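Local atomic coordinates of SxtG (Microseira wollei, PDB entry 6U1R), a protein that probably transfers an amidino group to an amine acceptor in saxitoxin biosynthesis, as a member of the amidinotransferase family. Residues K58-L63 and E261-D266; F139-N144 and A369-R374; A216-R221 and Q229-T234; G223-G228 and E249-I254. One frame throughout, in Å; residues are numbered along the deposited sequence.

Contact 1 of 4, residues K58-L63 and E261-D266; sequences KWTFPL and EALHID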
loop_
_atom_site.group_PDB
_atom_site.type_symbol
_atom_site.label_atom_id
_atom_site.label_comp_id
_atom_site.label_asym_id
_atom_site.label_seq_id
_atom_site.Cartn_x
_atom_site.Cartn_y
_atom_site.Cartn_z
ATOM N N LYS A 58 23.002 -10.806 -0.625
ATOM C CA LYS A 58 24.432 -11.080 -0.546
ATOM C C LYS A 58 25.118 -10.219 0.512
ATOM O O LYS A 58 26.192 -10.587 0.999
ATOM C CB LYS A 58 25.095 -10.884 -1.908
ATOM C CG LYS A 58 25.186 -9.461 -2.395
ATOM C CD LYS A 58 25.723 -9.472 -3.825
ATOM C CE LYS A 58 25.979 -8.084 -4.371
ATOM N NZ LYS A 58 26.678 -8.192 -5.705
ATOM N N TRP A 59 24.514 -9.103 0.907
ATOM C CA TRP A 59 25.119 -8.217 1.894
ATOM C C TRP A 59 24.746 -8.585 3.328
ATOM O O TRP A 59 25.145 -7.878 4.264
ATOM C CB TRP A 59 24.742 -6.763 1.577
ATOM C CG TRP A 59 25.262 -6.354 0.222
ATOM C CD1 TRP A 59 24.532 -6.081 -0.885
ATOM C CD2 TRP A 59 26.643 -6.224 -0.161
ATOM N NE1 TRP A 59 25.369 -5.784 -1.945
ATOM C CE2 TRP A 59 26.667 -5.855 -1.522
ATOM C CE3 TRP A 59 27.855 -6.373 0.520
ATOM C CZ2 TRP A 59 27.859 -5.634 -2.219
ATOM C CZ3 TRP A 59 29.043 -6.155 -0.174
ATOM C CH2 TRP A 59 29.033 -5.785 -1.530
ATOM N N THR A 60 24.012 -9.674 3.526
ATOM C CA THR A 60 23.814 -10.230 4.852
ATOM C C THR A 60 24.884 -11.248 5.205
ATOM O O THR A 60 24.768 -11.915 6.236
ATOM C CB THR A 60 22.429 -10.873 4.963
ATOM O OG1 THR A 60 22.321 -11.990 4.062
ATOM C CG2 THR A 60 21.367 -9.860 4.633
ATOM N N PHE A 61 25.933 -11.371 4.384
ATOM C CA PHE A 61 27.000 -12.323 4.639
ATOM C C PHE A 61 28.318 -11.591 4.851
ATOM O O PHE A 61 28.681 -10.742 4.031
ATOM C CB PHE A 61 27.146 -13.303 3.461
ATOM C CG PHE A 61 25.931 -14.155 3.232
ATOM C CD1 PHE A 61 25.768 -15.331 3.933
ATOM C CD2 PHE A 61 24.948 -13.780 2.323
ATOM C CE1 PHE A 61 24.650 -16.127 3.731
ATOM C CE2 PHE A 61 23.820 -14.576 2.122
ATOM C CZ PHE A 61 23.680 -15.743 2.824
ATOM N N PRO A 62 29.075 -11.897 5.900
ATOM C CA PRO A 62 30.450 -11.392 5.953
ATOM C C PRO A 62 31.232 -11.959 4.777
ATOM O O PRO A 62 30.936 -13.049 4.284
ATOM C CB PRO A 62 30.977 -11.901 7.300
ATOM C CG PRO A 62 30.133 -13.097 7.617
ATOM C CD PRO A 62 28.780 -12.835 6.998
ATOM N N LEU A 63 32.214 -11.190 4.307
ATOM C CA LEU A 63 32.918 -11.565 3.082
ATOM C C LEU A 63 33.388 -13.017 3.106
ATOM O O LEU A 63 33.393 -13.685 2.066
ATOM C CB LEU A 63 34.107 -10.627 2.852
ATOM C CG LEU A 63 35.045 -11.005 1.702
ATOM C CD1 LEU A 63 34.279 -11.150 0.385
ATOM C CD2 LEU A 63 36.157 -9.970 1.574
ATOM N N GLU A 261 25.971 -6.427 8.361
ATOM C CA GLU A 261 24.997 -7.248 7.650
ATOM C C GLU A 261 23.546 -6.924 8.042
ATOM O O GLU A 261 22.653 -7.741 7.783
ATOM C CB GLU A 261 25.274 -8.731 7.937
ATOM C CG GLU A 261 26.659 -9.227 7.484
ATOM C CD GLU A 261 27.766 -8.978 8.492
ATOM O OE1 GLU A 261 27.499 -9.062 9.707
ATOM O OE2 GLU A 261 28.914 -8.730 8.069
ATOM N N ALA A 262 23.318 -5.780 8.692
ATOM C CA ALA A 262 22.073 -5.544 9.417
ATOM C C ALA A 262 20.861 -5.723 8.520
ATOM O O ALA A 262 20.778 -5.140 7.433
ATOM C CB ALA A 262 22.061 -4.140 10.026
ATOM N N LEU A 263 19.896 -6.510 9.016
ATOM C CA LEU A 263 18.636 -6.754 8.326
ATOM C C LEU A 263 17.693 -7.324 9.392
ATOM O O LEU A 263 17.837 -8.484 9.787
ATOM C CB LEU A 263 18.830 -7.705 7.152
ATOM C CG LEU A 263 17.678 -8.143 6.238
ATOM C CD1 LEU A 263 16.466 -7.285 6.276
ATOM C CD2 LEU A 263 18.196 -8.192 4.800
ATOM N N HIS A 264 16.804 -6.470 9.895
ATOM C CA HIS A 264 15.870 -6.729 10.991
ATOM C C HIS A 264 16.542 -6.491 12.337
ATOM O O HIS A 264 17.750 -6.701 12.491
ATOM C CB HIS A 264 15.255 -8.136 10.900
ATOM C CG HIS A 264 14.581 -8.381 9.587
ATOM N ND1 HIS A 264 14.492 -9.628 9.005
ATOM C CD2 HIS A 264 13.997 -7.517 8.721
ATOM C CE1 HIS A 264 13.893 -9.518 7.831
ATOM N NE2 HIS A 264 13.562 -8.252 7.645
ATOM N N ILE A 265 15.763 -5.970 13.285
ATOM C CA ILE A 265 16.282 -5.504 14.571
ATOM C C ILE A 265 16.093 -6.529 15.695
ATOM O O ILE A 265 16.619 -6.323 16.809
ATOM C CB ILE A 265 15.623 -4.149 14.930
ATOM C CG1 ILE A 265 16.506 -3.299 15.868
ATOM C CG2 ILE A 265 14.190 -4.338 15.499
ATOM C CD1 ILE A 265 15.972 -1.847 16.072
ATOM N N ASP A 266 15.382 -7.630 15.444
ATOM C CA ASP A 266 14.943 -8.496 16.530
ATOM C C ASP A 266 15.963 -9.597 16.874
ATOM O O ASP A 266 15.603 -10.595 17.512
ATOM C CB ASP A 266 13.525 -9.056 16.258
ATOM C CG ASP A 266 13.324 -9.696 14.887
ATOM O OD1 ASP A 266 14.177 -9.586 13.994
ATOM O OD2 ASP A 266 12.221 -10.314 14.703
#
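T60 and L263 supply the apolar half of this surface contact between two loops. The methyl CG2 of T60 lies 3.6 Å from L263 CD2, the two side chains crossing obliquely. L263 CG stands anti to its backbone N (chi1 -180°), and of the two methyls beyond it CD2 makes the contact. T60 OG1 bonds to N57 O at the end of helix 53-57, and the methyl is the branch that meets L263.

In the amidinotransferase fold, residues 58-63 connect helix 53-57 to helix 63-72, while 261-266 precede strand 269-273 and contain H264, a predicted active-site residue. H264 NE2 is hydrogen-bonded to D215, also predicted to be catalytic. Within the segment, L263 CD1 lies over one face of the H264 imidazole, 3.3 Å above its plane and offset toward the rim.

Polar backbone atoms meet carbon rather than N-H groups. W59 O accepts a CA-H...O contact from E261 CA at 3.4 Å, and T60 O lies 3.5 Å from E261 CG. The E261 chain passes over the T60 carbonyl, and its bend at chi2 (85°) turns CD toward P62; OE2 lies 3.7 Å from P62 CA, a van der Waals approach to the proline.

Contact 2 of 4, residues F139-N144 and A369-R374; sequences FLVIGN and ATLDVR
V141 CG1 stands anti to the backbone N (chi1 -176°), which puts CG2 anti to the carbonyl carbon; L371 CG, likewise anti to its backbone N (chi1 -170°), comes up to meet that second methyl. V141 CG2 then lies 3.7 Å from L371 CG and equally near CD2, as the valine methyl fits against the leucine branch. The isobutyl group of L371 is shared with F139. Its CD2 sits 3.8 Å from F139 CB, the side chains crossing at about a right angle, and its CD1 lies 3.5 Å from F139 O. Further along, V141 CG2 approaches V373 CG1 more loosely, at 4.4 Å.

Strands 139-142 and 370-374 are outermost strands of two different sheets, running at 28° to one another with axes 7.6 Å apart, and they pack through side chains with no hydrogen bond between the two segments. V373 and R374 both face E39 of strand 37-42, a classic beta bulge, while D372 is the centre of an inverse gamma turn. The D372 carboxylate is engaged by R136, R221 and R375, and the F139 ring meets Y163 edge-to-face.

All five touching residues are buried, and their association across the interface is dispersive: methyl and methylene groups fill the interface between the two strands, while the buried charge of D372 is probably balanced by arginines from outside the two segments.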
loop_
_atom_site.group_PDB
_atom_site.type_symbol
_atom_site.label_atom_id
_atom_site.label_comp_id
_atom_site.label_asym_id
_atom_site.label_seq_id
_atom_site.Cartn_x
_atom_site.Cartn_y
_atom_site.Cartn_z
ATOM N N PHE A 139 4.412 -7.278 7.958
ATOM C CA PHE A 139 3.341 -6.475 8.541
ATOM C C PHE A 139 3.764 -5.922 9.892
ATOM O O PHE A 139 4.422 -6.616 10.664
ATOM C CB PHE A 139 2.057 -7.276 8.811
ATOM C CG PHE A 139 1.576 -8.116 7.657
ATOM C CD1 PHE A 139 0.813 -7.552 6.660
ATOM C CD2 PHE A 139 1.877 -9.463 7.588
ATOM C CE1 PHE A 139 0.336 -8.319 5.605
ATOM C CE2 PHE A 139 1.414 -10.241 6.516
ATOM C CZ PHE A 139 0.650 -9.657 5.530
ATOM N N LEU A 140 3.317 -4.715 10.192
ATOM C CA LEU A 140 3.354 -4.141 11.525
ATOM C C LEU A 140 1.954 -4.159 12.110
ATOM O O LEU A 140 0.984 -3.835 11.410
ATOM C CB LEU A 140 3.820 -2.694 11.506
ATOM C CG LEU A 140 5.259 -2.338 11.260
ATOM C CD1 LEU A 140 5.300 -0.812 10.964
ATOM C CD2 LEU A 140 6.068 -2.695 12.491
ATOM N N VAL A 141 1.843 -4.517 13.384
ATOM C CA VAL A 141 0.592 -4.375 14.121
ATOM C C VAL A 141 0.763 -3.208 15.076
ATOM O O VAL A 141 1.595 -3.272 15.994
ATOM C CB VAL A 141 0.208 -5.650 14.889
ATOM C CG1 VAL A 141 -1.159 -5.442 15.546
ATOM C CG2 VAL A 141 0.173 -6.835 13.980
ATOM N N ILE A 142 -0.024 -2.151 14.871
ATOM C CA ILE A 142 0.028 -0.940 15.688
ATOM C C ILE A 142 -1.372 -0.747 16.265
ATOM O O ILE A 142 -2.259 -0.194 15.600
ATOM C CB ILE A 142 0.463 0.301 14.899
ATOM C CG1 ILE A 142 1.798 0.080 14.172
ATOM C CG2 ILE A 142 0.574 1.517 15.847
ATOM C CD1 ILE A 142 2.970 -0.268 15.089
ATOM N N GLY A 143 -1.590 -1.204 17.491
ATOM C CA GLY A 143 -2.911 -1.054 18.082
ATOM C C GLY A 143 -3.924 -1.922 17.352
ATOM O O GLY A 143 -3.776 -3.144 17.321
ATOM N N ASN A 144 -4.938 -1.317 16.737
ATOM C CA ASN A 144 -5.942 -2.062 15.996
ATOM C C ASN A 144 -5.694 -2.048 14.487
ATOM O O ASN A 144 -6.577 -2.461 13.730
ATOM C CB ASN A 144 -7.349 -1.520 16.295
ATOM C CG ASN A 144 -7.549 -0.096 15.801
ATOM O OD1 ASN A 144 -6.649 0.507 15.219
ATOM N ND2 ASN A 144 -8.748 0.444 16.017
ATOM N N ALA A 369 8.863 -15.665 13.264
ATOM C CA ALA A 369 7.881 -16.628 12.811
ATOM C C ALA A 369 6.468 -16.281 13.242
ATOM O O ALA A 369 5.547 -17.029 12.894
ATOM C CB ALA A 369 8.247 -18.025 13.334
ATOM N N THR A 370 6.263 -15.165 13.947
ATOM C CA THR A 370 4.948 -14.829 14.476
ATOM C C THR A 370 4.559 -13.391 14.172
ATOM O O THR A 370 5.406 -12.513 13.985
ATOM C CB THR A 370 4.894 -15.040 16.004
ATOM O OG1 THR A 370 5.963 -14.315 16.631
ATOM C CG2 THR A 370 4.958 -16.530 16.334
ATOM N N LEU A 371 3.252 -13.153 14.123
ATOM C CA LEU A 371 2.698 -11.807 14.168
ATOM C C LEU A 371 1.668 -11.797 15.290
ATOM O O LEU A 371 0.627 -12.457 15.184
ATOM C CB LEU A 371 2.064 -11.402 12.828
ATOM C CG LEU A 371 1.681 -9.920 12.727
ATOM C CD1 LEU A 371 2.939 -9.038 12.640
ATOM C CD2 LEU A 371 0.768 -9.628 11.553
ATOM N N ASP A 372 1.958 -11.061 16.363
ATOM C CA ASP A 372 1.086 -11.012 17.547
ATOM C C ASP A 372 -0.074 -10.049 17.325
ATOM O O ASP A 372 -0.055 -8.899 17.779
ATOM C CB ASP A 372 1.887 -10.603 18.780
ATOM C CG ASP A 372 2.625 -9.295 18.594
ATOM O OD1 ASP A 372 3.275 -9.144 17.543
ATOM O OD2 ASP A 372 2.564 -8.419 19.487
ATOM N N VAL A 373 -1.154 -10.548 16.715
ATOM C CA VAL A 373 -2.260 -9.668 16.355
ATOM C C VAL A 373 -3.099 -9.249 17.564
ATOM O O VAL A 373 -3.727 -8.187 17.529
ATOM C CB VAL A 373 -3.134 -10.322 15.257
ATOM C CG1 VAL A 373 -2.313 -10.505 13.992
ATOM C CG2 VAL A 373 -3.677 -11.641 15.690
ATOM N N ARG A 374 -3.147 -10.034 18.637
ATOM C CA ARG A 374 -3.935 -9.628 19.806
ATOM C C ARG A 374 -3.183 -9.924 21.093
ATOM O O ARG A 374 -2.941 -11.089 21.429
ATOM C CB ARG A 374 -5.312 -10.289 19.848
ATOM C CG ARG A 374 -6.171 -9.678 20.952
ATOM C CD ARG A 374 -7.661 -9.979 20.797
ATOM N NE ARG A 374 -7.934 -11.399 20.963
ATOM C CZ ARG A 374 -8.097 -12.270 19.969
ATOM N NH1 ARG A 374 -8.004 -11.899 18.702
ATOM N NH2 ARG A 374 -8.343 -13.534 20.251
#

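Contact 3 of 4, residues A216-R221 and Q229-T234; sequences AADFVR and QKSHVT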
loop_
_atom_site.group_PDB
_atom_site.type_symbol
_atom_site.label_atom_id
_atom_site.label_comp_id
_atom_site.label_asym_id
_atom_site.label_seq_id
_atom_site.Cartn_x
_atom_site.Cartn_y
_atom_site.Cartn_z
ATOM N N ALA A 216 8.948 -4.611 8.334
ATOM C CA ALA A 216 8.351 -4.362 9.639
ATOM C C ALA A 216 9.256 -4.848 10.762
ATOM O O ALA A 216 9.254 -4.280 11.861
ATOM C CB ALA A 216 6.980 -5.037 9.708
ATOM N N ALA A 217 10.048 -5.879 10.504
ATOM C CA ALA A 217 10.883 -6.447 11.556
ATOM C C ALA A 217 12.141 -5.632 11.832
ATOM O O ALA A 217 12.928 -6.024 12.708
ATOM C CB ALA A 217 11.259 -7.881 11.196
ATOM N N ASP A 218 12.347 -4.502 11.143
ATOM C CA ASP A 218 13.356 -3.537 11.580
ATOM C C ASP A 218 12.848 -2.620 12.704
ATOM O O ASP A 218 13.564 -1.669 13.079
ATOM C CB ASP A 218 13.841 -2.682 10.398
ATOM C CG ASP A 218 14.997 -3.328 9.645
ATOM O OD1 ASP A 218 15.897 -3.887 10.316
ATOM O OD2 ASP A 218 14.987 -3.287 8.391
ATOM N N PHE A 219 11.664 -2.911 13.262
ATOM C CA PHE A 219 11.064 -2.133 14.345
ATOM C C PHE A 219 10.580 -3.045 15.469
ATOM O O PHE A 219 10.133 -4.172 15.223
ATOM C CB PHE A 219 9.891 -1.288 13.834
ATOM C CG PHE A 219 10.271 -0.352 12.729
ATOM C CD1 PHE A 219 10.258 -0.777 11.410
ATOM C CD2 PHE A 219 10.668 0.942 13.006
ATOM C CE1 PHE A 219 10.620 0.064 10.398
ATOM C CE2 PHE A 219 11.021 1.801 11.979
ATOM C CZ PHE A 219 11.008 1.361 10.677
ATOM N N VAL A 220 10.696 -2.557 16.713
ATOM C CA VAL A 220 10.095 -3.207 17.876
ATOM C C VAL A 220 9.278 -2.169 18.634
ATOM O O VAL A 220 9.574 -0.971 18.593
ATOM C CB VAL A 220 11.144 -3.868 18.801
ATOM C CG1 VAL A 220 11.625 -5.157 18.189
ATOM C CG2 VAL A 220 12.315 -2.920 19.066
ATOM N N ARG A 221 8.224 -2.634 19.320
ATOM C CA ARG A 221 7.139 -1.769 19.798
ATOM C C ARG A 221 7.088 -1.682 21.321
ATOM O O ARG A 221 6.976 -2.713 21.998
ATOM C CB ARG A 221 5.802 -2.293 19.273
ATOM C CG ARG A 221 5.653 -2.179 17.722
ATOM C CD ARG A 221 4.534 -3.034 17.145
ATOM N NE ARG A 221 4.742 -4.403 17.591
ATOM C CZ ARG A 221 3.847 -5.158 18.208
ATOM N NH1 ARG A 221 2.583 -4.753 18.377
ATOM N NH2 ARG A 221 4.227 -6.349 18.650
ATOM N N GLN A 229 15.751 0.732 13.128
ATOM C CA GLN A 229 17.091 0.952 12.603
ATOM C C GLN A 229 17.025 1.053 11.085
ATOM O O GLN A 229 16.159 0.455 10.449
ATOM C CB GLN A 229 18.047 -0.195 12.983
ATOM C CG GLN A 229 17.557 -1.548 12.450
ATOM C CD GLN A 229 18.522 -2.701 12.656
ATOM O OE1 GLN A 229 19.473 -2.611 13.441
ATOM N NE2 GLN A 229 18.274 -3.811 11.945
ATOM N N LYS A 230 17.966 1.801 10.511
ATOM C CA LYS A 230 18.305 1.631 9.102
ATOM C C LYS A 230 18.992 0.279 8.898
ATOM O O LYS A 230 19.625 -0.254 9.806
ATOM C CB LYS A 230 19.221 2.770 8.641
ATOM C CG LYS A 230 18.547 4.162 8.639
ATOM C CD LYS A 230 19.483 5.264 8.119
ATOM C CE LYS A 230 19.502 5.284 6.600
ATOM N NZ LYS A 230 20.401 6.344 6.100
ATOM N N SER A 231 18.849 -0.290 7.703
ATOM C CA SER A 231 19.391 -1.619 7.418
ATOM C C SER A 231 19.558 -1.763 5.914
ATOM O O SER A 231 19.367 -0.810 5.163
ATOM C CB SER A 231 18.472 -2.721 7.953
ATOM O OG SER A 231 17.317 -2.772 7.159
ATOM N N HIS A 232 19.907 -2.975 5.467
ATOM C CA HIS A 232 19.967 -3.205 4.028
ATOM C C HIS A 232 18.609 -3.159 3.339
ATOM O O HIS A 232 18.595 -3.173 2.108
ATOM C CB HIS A 232 20.660 -4.523 3.740
ATOM C CG HIS A 232 22.132 -4.464 3.999
ATOM N ND1 HIS A 232 22.964 -3.598 3.323
ATOM C CD2 HIS A 232 22.916 -5.121 4.886
ATOM C CE1 HIS A 232 24.201 -3.744 3.758
ATOM N NE2 HIS A 232 24.202 -4.666 4.706
ATOM N N VAL A 233 17.489 -3.078 4.062
ATOM C CA VAL A 233 16.183 -2.949 3.429
ATOM C C VAL A 233 15.386 -1.728 3.892
ATOM O O VAL A 233 14.425 -1.356 3.206
ATOM C CB VAL A 233 15.334 -4.230 3.612
ATOM C CG1 VAL A 233 16.029 -5.422 2.976
ATOM C CG2 VAL A 233 15.041 -4.483 5.087
ATOM N N THR A 234 15.744 -1.080 4.999
ATOM C CA THR A 234 14.976 0.036 5.553
ATOM C C THR A 234 15.810 1.308 5.425
ATOM O O THR A 234 16.913 1.373 5.971
ATOM C CB THR A 234 14.609 -0.232 7.018
ATOM O OG1 THR A 234 13.688 -1.334 7.088
ATOM C CG2 THR A 234 13.946 0.985 7.647
#
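D218 receives three side-chain hydrogen bonds from Q229, S231 and T234. OD1 takes the amide of Q229, NE2 lying 2.9 Å away in a nearly straight bond (174° at the hydrogen) that arrives nearly along the C-O axis. The D218 oxygen lies in the plane of the amide, although carboxylate and amide planes are 55° apart. OD2 accepts two hydroxyls from the same face of the carboxylate: T234 OG1 at 2.7 Å, on the anti side, and S231 OG, also at 2.7 Å, from above the plane. Q229 N also bonds to D218 O, at 3.2 Å.

The second shell fixes these donors. S231 OG, held between its own N and carbonyl carbon (chi1 72°), accepts V233 N at 3.1 Å and T234 N at 3.2 Å, an ST turn and ST motif that curl the loop around the carboxylate. T234 OG1 is also bonded to N of D215, a predicted active-site residue, and D218 OD1 makes a weak hydrogen bond with N of H264, another. These bonds join loop 229-234 to the segments carrying both residues.

Beyond the polar cluster, F219 begins strand 219-222 and packs with T234 against I239 of helix 236-245, while A217 lies on helix 135-138.

Contact 4 of 4, residues G223-G228 and E249-I254; sequences GRDIFG and EYRIHI
A beta-alpha-beta crossover joins strand 225-229 through helix 236-245 to strand 251-255, and D225 and R251 form the first bridged pair of the two parallel strands it sets side by side. Their backbones are paired by R251 N to R224 O, I226 N to R251 O and G228 N to H253 O. A fourth bond, from H253 N to I226 O, measures 2.7 Å.

D225, R251, F227 and H253 project from one face of the sheet. R251 grips the D225 carboxylate side-on, NE to OD1 at 2.9 Å and NH2 to OD2 at 3.1 Å, a salt bridge in which both oxygens lie in the guanidinium plane although the carboxylate is turned 32° from it. R251 NH2 also bonds to S381 OG. OD1 of D225 also accepts H253 NE2 at 2.8 Å, from the opposite face of the carboxylate plane to R251 NE. Two donors thus hold D225 OD1, which probably limits rotation of the carboxylate. The H253 and F227 rings are near parallel but slid apart, with F227 CD1 3.7 Å from H253 CB.

Before the strands begin, R224 NH1 forms a salt bridge with E249 OE1 at 2.6 Å, in a nearly straight bond (177°) to the anti lone pair, and also bonds to E249 O.

On the other face I226 CD1 packs 3.9 Å from Y250 CD1. There I226 and I252 lie on F219 of strand 219-222, I252 and I254 rest on helix 236-245, and I226 and Y250 meet I142 of strand 139-142.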
loop_
_atom_site.group_PDB
_atom_site.type_symbol
_atom_site.label_atom_id
_atom_site.label_comp_id
_atom_site.label_asym_id
_atom_site.label_seq_id
_atom_site.Cartn_x
_atom_site.Cartn_y
_atom_site.Cartn_z
ATOM N N GLY A 223 4.657 0.552 23.174
ATOM C CA GLY A 223 3.562 1.508 23.323
ATOM C C GLY A 223 3.763 2.705 22.422
ATOM O O GLY A 223 3.987 2.564 21.212
ATOM N N ARG A 224 3.697 3.907 23.007
ATOM C CA ARG A 224 3.834 5.132 22.230
ATOM C C ARG A 224 5.233 5.324 21.643
ATOM O O ARG A 224 5.396 6.166 20.751
ATOM C CB ARG A 224 3.495 6.354 23.090
ATOM C CG ARG A 224 2.023 6.496 23.421
ATOM C CD ARG A 224 1.677 7.890 23.911
ATOM N NE ARG A 224 0.257 7.990 24.255
ATOM C CZ ARG A 224 -0.714 8.335 23.415
ATOM N NH1 ARG A 224 -0.446 8.636 22.150
ATOM N NH2 ARG A 224 -1.975 8.389 23.853
ATOM N N ASP A 225 6.226 4.569 22.103
ATOM C CA ASP A 225 7.595 4.676 21.616
ATOM C C ASP A 225 7.956 3.395 20.879
ATOM O O ASP A 225 7.781 2.294 21.417
ATOM C CB ASP A 225 8.559 4.950 22.771
ATOM C CG ASP A 225 8.263 6.259 23.440
ATOM O OD1 ASP A 225 8.628 7.300 22.860
ATOM O OD2 ASP A 225 7.625 6.248 24.519
ATOM N N ILE A 226 8.440 3.554 19.642
ATOM C CA ILE A 226 8.838 2.466 18.756
ATOM C C ILE A 226 10.311 2.670 18.394
ATOM O O ILE A 226 10.749 3.803 18.154
ATOM C CB ILE A 226 7.941 2.445 17.496
ATOM C CG1 ILE A 226 6.493 2.104 17.865
ATOM C CG2 ILE A 226 8.462 1.452 16.444
ATOM C CD1 ILE A 226 5.489 2.419 16.780
ATOM N N PHE A 227 11.081 1.595 18.391
ATOM C CA PHE A 227 12.506 1.659 18.070
ATOM C C PHE A 227 12.757 0.978 16.733
ATOM O O PHE A 227 12.257 -0.124 16.497
ATOM C CB PHE A 227 13.330 1.012 19.175
ATOM C CG PHE A 227 13.200 1.724 20.478
ATOM C CD1 PHE A 227 14.040 2.782 20.783
ATOM C CD2 PHE A 227 12.195 1.399 21.362
ATOM C CE1 PHE A 227 13.907 3.472 21.960
ATOM C CE2 PHE A 227 12.057 2.102 22.554
ATOM C CZ PHE A 227 12.919 3.141 22.839
ATOM N N GLY A 228 13.524 1.639 15.862
ATOM C CA GLY A 228 13.864 1.073 14.570
ATOM C C GLY A 228 15.332 1.287 14.259
ATOM O O GLY A 228 16.063 1.928 15.021
ATOM N N GLU A 249 0.092 9.695 17.466
ATOM C CA GLU A 249 0.137 8.978 18.735
ATOM C C GLU A 249 1.485 8.355 19.069
ATOM O O GLU A 249 1.685 7.991 20.233
ATOM C CB GLU A 249 -0.920 7.858 18.773
ATOM C CG GLU A 249 -2.364 8.275 18.444
ATOM C CD GLU A 249 -2.990 9.204 19.477
ATOM O OE1 GLU A 249 -2.418 9.394 20.570
ATOM O OE2 GLU A 249 -4.068 9.761 19.182
ATOM N N TYR A 250 2.415 8.234 18.115
ATOM C CA TYR A 250 3.624 7.441 18.301
ATOM C C TYR A 250 4.870 8.257 17.984
ATOM O O TYR A 250 4.852 9.182 17.166
ATOM C CB TYR A 250 3.611 6.181 17.409
ATOM C CG TYR A 250 2.505 5.244 17.766
ATOM C CD1 TYR A 250 2.693 4.257 18.717
ATOM C CD2 TYR A 250 1.248 5.368 17.186
ATOM C CE1 TYR A 250 1.667 3.392 19.072
ATOM C CE2 TYR A 250 0.219 4.507 17.521
ATOM C CZ TYR A 250 0.438 3.527 18.480
ATOM O OH TYR A 250 -0.582 2.674 18.819
ATOM N N ARG A 251 5.956 7.885 18.644
ATOM C CA ARG A 251 7.276 8.445 18.408
ATOM C C ARG A 251 8.206 7.303 18.037
ATOM O O ARG A 251 8.275 6.307 18.766
ATOM C CB ARG A 251 7.801 9.156 19.658
ATOM C CG ARG A 251 6.871 10.232 20.207
ATOM C CD ARG A 251 7.275 10.644 21.625
ATOM N NE ARG A 251 6.958 9.628 22.644
ATOM C CZ ARG A 251 5.986 9.724 23.560
ATOM N NH1 ARG A 251 5.191 10.790 23.613
ATOM N NH2 ARG A 251 5.808 8.748 24.449
ATOM N N ILE A 252 8.929 7.453 16.927
ATOM C CA ILE A 252 9.881 6.443 16.463
ATOM C C ILE A 252 11.303 6.917 16.724
ATOM O O ILE A 252 11.697 8.006 16.282
ATOM C CB ILE A 252 9.688 6.138 14.970
ATOM C CG1 ILE A 252 8.222 5.780 14.709
ATOM C CG2 ILE A 252 10.665 5.028 14.537
ATOM C CD1 ILE A 252 7.956 5.247 13.326
ATOM N N HIS A 253 12.080 6.073 17.402
ATOM C CA HIS A 253 13.462 6.347 17.776
ATOM C C HIS A 253 14.358 5.423 16.971
ATOM O O HIS A 253 14.082 4.229 16.885
ATOM C CB HIS A 253 13.673 6.097 19.264
ATOM C CG HIS A 253 12.696 6.824 20.130
ATOM N ND1 HIS A 253 12.928 8.097 20.607
ATOM C CD2 HIS A 253 11.469 6.466 20.573
ATOM C CE1 HIS A 253 11.885 8.485 21.326
ATOM N NE2 HIS A 253 10.985 7.515 21.319
ATOM N N ILE A 254 15.424 5.961 16.394
ATOM C CA ILE A 254 16.281 5.191 15.495
ATOM C C ILE A 254 17.589 4.898 16.215
ATOM O O ILE A 254 18.267 5.825 16.673
ATOM C CB ILE A 254 16.515 5.945 14.177
ATOM C CG1 ILE A 254 15.175 6.152 13.457
ATOM C CG2 ILE A 254 17.505 5.200 13.279
ATOM C CD1 ILE A 254 14.372 4.827 13.184
#

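How the contacts relate
Contacts 2 and 3 are buried, contact 4 is partly so, and contact 1 lies at the surface. Chemistry does not simply follow depth: contact 2 is apolar, whereas the equally buried contact 3 is a hydrogen-bond network around one carboxylate. Contact 4, reaching the surface, combines strand pairing with salt bridges, and contact 1 relies on van der Waals contacts and a CA-H...O approach. Contacts 3 and 4 draw on the same sheet, since V220 N bonds to F227 O. R221 ties contact 3 to contact 2, while I265 of contact 1 packs on G228 of contact 4. Contact 1 meets contact 3 through backbone bonds, I265 to A217 and A262 to H232.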